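Local atomic coordinates of protein similar to metal-dependent hydrolase (Staphylococcus aureus subsp. aureus Mu50, PDB entry 3ESH), a protein that is a probable metal-dependent hydrolase of the metallo-beta-lactamase superfamily, its exact substrate not established. Residues G183-S186 / F187-I191; I230-K233 / E234-I237. All coordinates share one frame; numbering follows the deposited sequence.

In the fold
Interaction 1 sits in the loop connecting strand 177-181 to strand 190-196, which contains a type I turn, beside a possible, empty metal site; interaction 2 is a stretch of helix 226-242, farther from the chain's centre. Their centres are about 13 Å apart, and Ile191 of the first packs against Met236 of the second, so the helix lies against the strand that leaves the turn. Interaction 1 is interior and touched by no other chain, its loop shaped by two backbone bonds and two histidine rings. Interaction 2 lies at a subunit interface: beside its helical bonds and salt bridge, a second subunit bonds to Arg231, Glu234 and Arg235, while a third packs on Ile230 and Glu234.

Interaction 1 (G183-S186 / F187-I191); sequences GGHS and FGHTI
His189 packs its CB on Ser186 and its ring on His185. The CB lies 3.5 Å from Ser186 CB, beside the start of the turn. The chain then swings CG away from the backbone N (chi1 -175°), which carries the ring toward His185: CD2 lies 3.8 Å from His185 CB and 4.0 Å from His185 CD2. The two imidazoles meet obliquely, their planes at 71° and centroids 5.8 Å apart. ND1, across the ring from CD2, is hydrogen-bonded to Ser182 OG; NE2, next to CD2, has a weak hydrogen bond with Asp206 N. The loop joins two antiparallel strands of a metallo-beta-lactamase-like fold, and its His185 faces a vacant point together with His110 and Asp206, consistent with an empty metal site. His185 ND1 is hydrogen-bonded to Asp223 OD1, which limits the ring's rotation and, if a metal binds here, would make Asp223 a second-shell residue. In the backbone, a type I beta turn runs from Ser186 to His189, closed by a weak hydrogen bond from His189 N to Ser186 O at 3.2 Å. A straighter hydrogen bond links Gly183 N to His189 O (2.9 Å, 175°), and Ser186 OG is hydrogen-bonded to Glu137 OE1.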
loop_
_atom_site.group_PDB
_atom_site.type_symbol
_atom_site.label_atom_id
_atom_site.label_comp_id
_atom_site.label_asym_id
_atom_site.label_seq_id
_atom_site.Cartn_x
_atom_site.Cartn_y
_atom_site.Cartn_z
ATOM N N GLY A 183 14.537 6.930 -4.590
ATOM C CA GLY A 183 13.313 7.661 -4.364
ATOM C C GLY A 183 13.666 8.885 -3.557
ATOM O O GLY A 183 14.837 9.223 -3.432
ATOM N N GLY A 184 12.668 9.563 -3.007
ATOM C CA GLY A 184 12.961 10.733 -2.199
ATOM C C GLY A 184 12.884 12.021 -2.975
ATOM O O GLY A 184 11.819 12.639 -3.030
ATOM N N HIS A 185 13.997 12.440 -3.566
ATOM C CA HIS A 185 14.009 13.670 -4.356
ATOM C C HIS A 185 12.997 13.533 -5.473
ATOM O O HIS A 185 12.300 14.473 -5.851
ATOM C CB HIS A 185 15.382 13.879 -4.989
ATOM C CG HIS A 185 15.462 15.083 -5.871
ATOM N ND1 HIS A 185 15.569 16.363 -5.377
ATOM C CD2 HIS A 185 15.421 15.203 -7.221
ATOM C CE1 HIS A 185 15.594 17.220 -6.380
ATOM N NE2 HIS A 185 15.505 16.543 -7.511
ATOM N N SER A 186 12.934 12.324 -5.998
ATOM C CA SER A 186 12.044 11.999 -7.095
ATOM C C SER A 186 11.486 10.623 -6.772
ATOM O O SER A 186 12.122 9.864 -6.065
ATOM C CB SER A 186 12.869 11.936 -8.379
ATOM O OG SER A 186 12.034 11.955 -9.491
ATOM N N PHE A 187 10.311 10.284 -7.279
ATOM C CA PHE A 187 9.799 8.962 -6.973
ATOM C C PHE A 187 10.703 7.918 -7.584
ATOM O O PHE A 187 10.851 6.825 -7.043
ATOM C CB PHE A 187 8.395 8.737 -7.511
ATOM C CG PHE A 187 7.817 7.419 -7.098
ATOM C CD1 PHE A 187 7.295 7.251 -5.817
ATOM C CD2 PHE A 187 7.883 6.322 -7.947
ATOM C CE1 PHE A 187 6.853 6.010 -5.388
ATOM C CE2 PHE A 187 7.445 5.078 -7.530
ATOM C CZ PHE A 187 6.931 4.914 -6.248
ATOM N N GLY A 188 11.316 8.255 -8.711
ATOM C CA GLY A 188 12.190 7.309 -9.375
ATOM C C GLY A 188 13.657 7.645 -9.254
ATOM O O GLY A 188 14.488 7.058 -9.948
ATOM N N HIS A 189 13.998 8.570 -8.362
ATOM C CA HIS A 189 15.387 8.962 -8.204
ATOM C C HIS A 189 16.292 7.772 -7.936
ATOM O O HIS A 189 15.938 6.862 -7.182
ATOM C CB HIS A 189 15.519 9.988 -7.092
ATOM C CG HIS A 189 16.903 10.540 -6.946
ATOM N ND1 HIS A 189 17.914 9.850 -6.318
ATOM C CD2 HIS A 189 17.437 11.718 -7.347
ATOM C CE1 HIS A 189 19.017 10.580 -6.331
ATOM N NE2 HIS A 189 18.751 11.716 -6.948
ATOM N N THR A 190 17.476 7.811 -8.553
ATOM C CA THR A 190 18.467 6.748 -8.472
ATOM C C THR A 190 19.870 7.227 -8.060
ATOM O O THR A 190 20.279 8.342 -8.374
ATOM C CB THR A 190 18.557 6.023 -9.863
ATOM O OG1 THR A 190 17.273 5.489 -10.210
ATOM C CG2 THR A 190 19.578 4.891 -9.844
ATOM N N ILE A 191 20.602 6.380 -7.344
ATOM C CA ILE A 191 21.963 6.704 -6.945
ATOM C C ILE A 191 22.866 5.691 -7.639
ATOM O O ILE A 191 22.424 4.616 -8.006
ATOM C CB ILE A 191 22.154 6.618 -5.412
ATOM C CG1 ILE A 191 21.972 5.188 -4.931
ATOM C CG2 ILE A 191 21.135 7.511 -4.707
ATOM C CD1 ILE A 191 22.683 4.911 -3.656
#

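Interaction 2 (I230-K233 / E234-I237); sequences IREK and ERMI
Two successive turns of helix 226-242 meet here, and a salt bridge one turn apart runs along their flank, from Glu232 to Arg235. Arg235 NH1 reaches Glu232 OE1 at 3.2 Å (N-H...O 156°); the carboxylate oxygen lies in the guanidinium plane at its edge, but the donor approaches from above the carboxylate plane, the two planes being 58° apart. Glu232 is bent at chi2 (-67°), which folds its carboxylate back alongside the arginine. The same NH1 also forms a salt bridge with Glu168 OE2 of the second subunit, so NH1 is shared by two carboxylates. Met236, present as selenomethionine, crosses the glutamate chain, its CE 3.6 Å from the same Glu232 OE1. Lys233 takes another direction: its NZ is hydrogen-bonded to the backbone oxygens of His213 and Asn215, while its CB touches Ile237 CD1 at 4.2 Å. Glu234 OE1 is hydrogen-bonded to His139 NE2 of the second subunit, and Arg231 NH1 forms a salt bridge with Asp136 OD1 of that subunit. In the backbone, Glu234 N is hydrogen-bonded to Ile230 O at 2.7 Å and Met236 N to Glu232 O at 2.8 Å, the i to i+4 backbone bonding that defines an alpha helix.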
loop_
_atom_site.group_PDB
_atom_site.type_symbol
_atom_site.label_atom_id
_atom_site.label_comp_id
_atom_site.label_asym_id
_atom_site.label_seq_id
_atom_site.Cartn_x
_atom_site.Cartn_y
_atom_site.Cartn_z
ATOM N N ILE A 230 15.255 11.442 3.676
ATOM C CA ILE A 230 15.902 11.356 4.962
ATOM C C ILE A 230 16.208 9.886 5.280
ATOM O O ILE A 230 17.314 9.549 5.707
ATOM C CB ILE A 230 15.000 11.969 6.047
ATOM C CG1 ILE A 230 14.803 13.457 5.736
ATOM C CG2 ILE A 230 15.601 11.750 7.427
ATOM C CD1 ILE A 230 13.700 14.119 6.522
ATOM N N ARG A 231 15.233 9.012 5.059
ATOM C CA ARG A 231 15.427 7.602 5.321
ATOM C C ARG A 231 16.669 7.091 4.608
ATOM O O ARG A 231 17.516 6.451 5.214
ATOM C CB ARG A 231 14.216 6.790 4.863
ATOM C CG ARG A 231 14.350 5.278 5.067
ATOM C CD ARG A 231 13.158 4.534 4.451
ATOM N NE ARG A 231 13.321 3.087 4.485
ATOM C CZ ARG A 231 12.937 2.302 5.493
ATOM N NH1 ARG A 231 12.353 2.826 6.568
ATOM N NH2 ARG A 231 13.133 0.986 5.426
ATOM N N GLU A 232 16.786 7.383 3.319
ATOM C CA GLU A 232 17.935 6.924 2.528
ATOM C C GLU A 232 19.253 7.536 3.001
ATOM O O GLU A 232 20.250 6.831 3.150
ATOM C CB GLU A 232 17.728 7.237 1.040
ATOM C CG GLU A 232 16.534 6.557 0.426
ATOM C CD GLU A 232 16.690 5.048 0.353
ATOM O OE1 GLU A 232 17.587 4.566 -0.372
ATOM O OE2 GLU A 232 15.918 4.346 1.023
ATOM N N LYS A 233 19.258 8.844 3.221
ATOM C CA LYS A 233 20.453 9.537 3.688
ATOM C C LYS A 233 20.884 9.034 5.064
ATOM O O LYS A 233 22.075 8.840 5.304
ATOM C CB LYS A 233 20.199 11.052 3.753
ATOM C CG LYS A 233 20.006 11.710 2.386
ATOM C CD LYS A 233 19.668 13.184 2.504
ATOM C CE LYS A 233 20.847 13.987 2.986
ATOM N NZ LYS A 233 20.465 15.419 3.124
ATOM N N GLU A 234 19.919 8.826 5.960
ATOM C CA GLU A 234 20.221 8.346 7.309
ATOM C C GLU A 234 20.994 7.031 7.291
ATOM O O GLU A 234 21.871 6.815 8.124
ATOM C CB GLU A 234 18.935 8.162 8.121
ATOM C CG GLU A 234 19.153 7.429 9.441
ATOM C CD GLU A 234 17.860 7.157 10.207
ATOM O OE1 GLU A 234 16.949 6.536 9.627
ATOM O OE2 GLU A 234 17.760 7.559 11.386
ATOM N N ARG A 235 20.696 6.166 6.328
ATOM C CA ARG A 235 21.370 4.884 6.274
ATOM C C ARG A 235 22.563 4.792 5.325
ATOM O O ARG A 235 23.582 4.201 5.672
ATOM C CB ARG A 235 20.360 3.774 5.957
ATOM C CG ARG A 235 20.588 3.099 4.624
ATOM C CD ARG A 235 19.752 1.850 4.457
ATOM N NE ARG A 235 20.053 1.226 3.176
ATOM C CZ ARG A 235 19.680 1.712 1.997
ATOM N NH1 ARG A 235 18.971 2.835 1.935
ATOM N NH2 ARG A 235 20.039 1.091 0.880
HETATM N N MSE A 236 22.448 5.371 4.136
HETATM C CA MSE A 236 23.534 5.320 3.154
HETATM C C MSE A 236 24.817 6.025 3.578
HETATM O O MSE A 236 25.879 5.403 3.623
HETATM C CB MSE A 236 23.082 5.910 1.818
HETATM C CG MSE A 236 21.912 5.192 1.230
HETATM SE SE MSE A 236 21.503 5.989 -0.482
HETATM C CE MSE A 236 21.009 4.364 -1.317
ATOM N N ILE A 237 24.725 7.320 3.880
ATOM C CA ILE A 237 25.896 8.107 4.258
ATOM C C ILE A 237 26.789 7.479 5.335
ATOM O O ILE A 237 28.000 7.372 5.148
ATOM C CB ILE A 237 25.470 9.545 4.642
ATOM C CG1 ILE A 237 24.874 10.222 3.406
ATOM C CG2 ILE A 237 26.654 10.346 5.147
ATOM C CD1 ILE A 237 24.338 11.628 3.632
#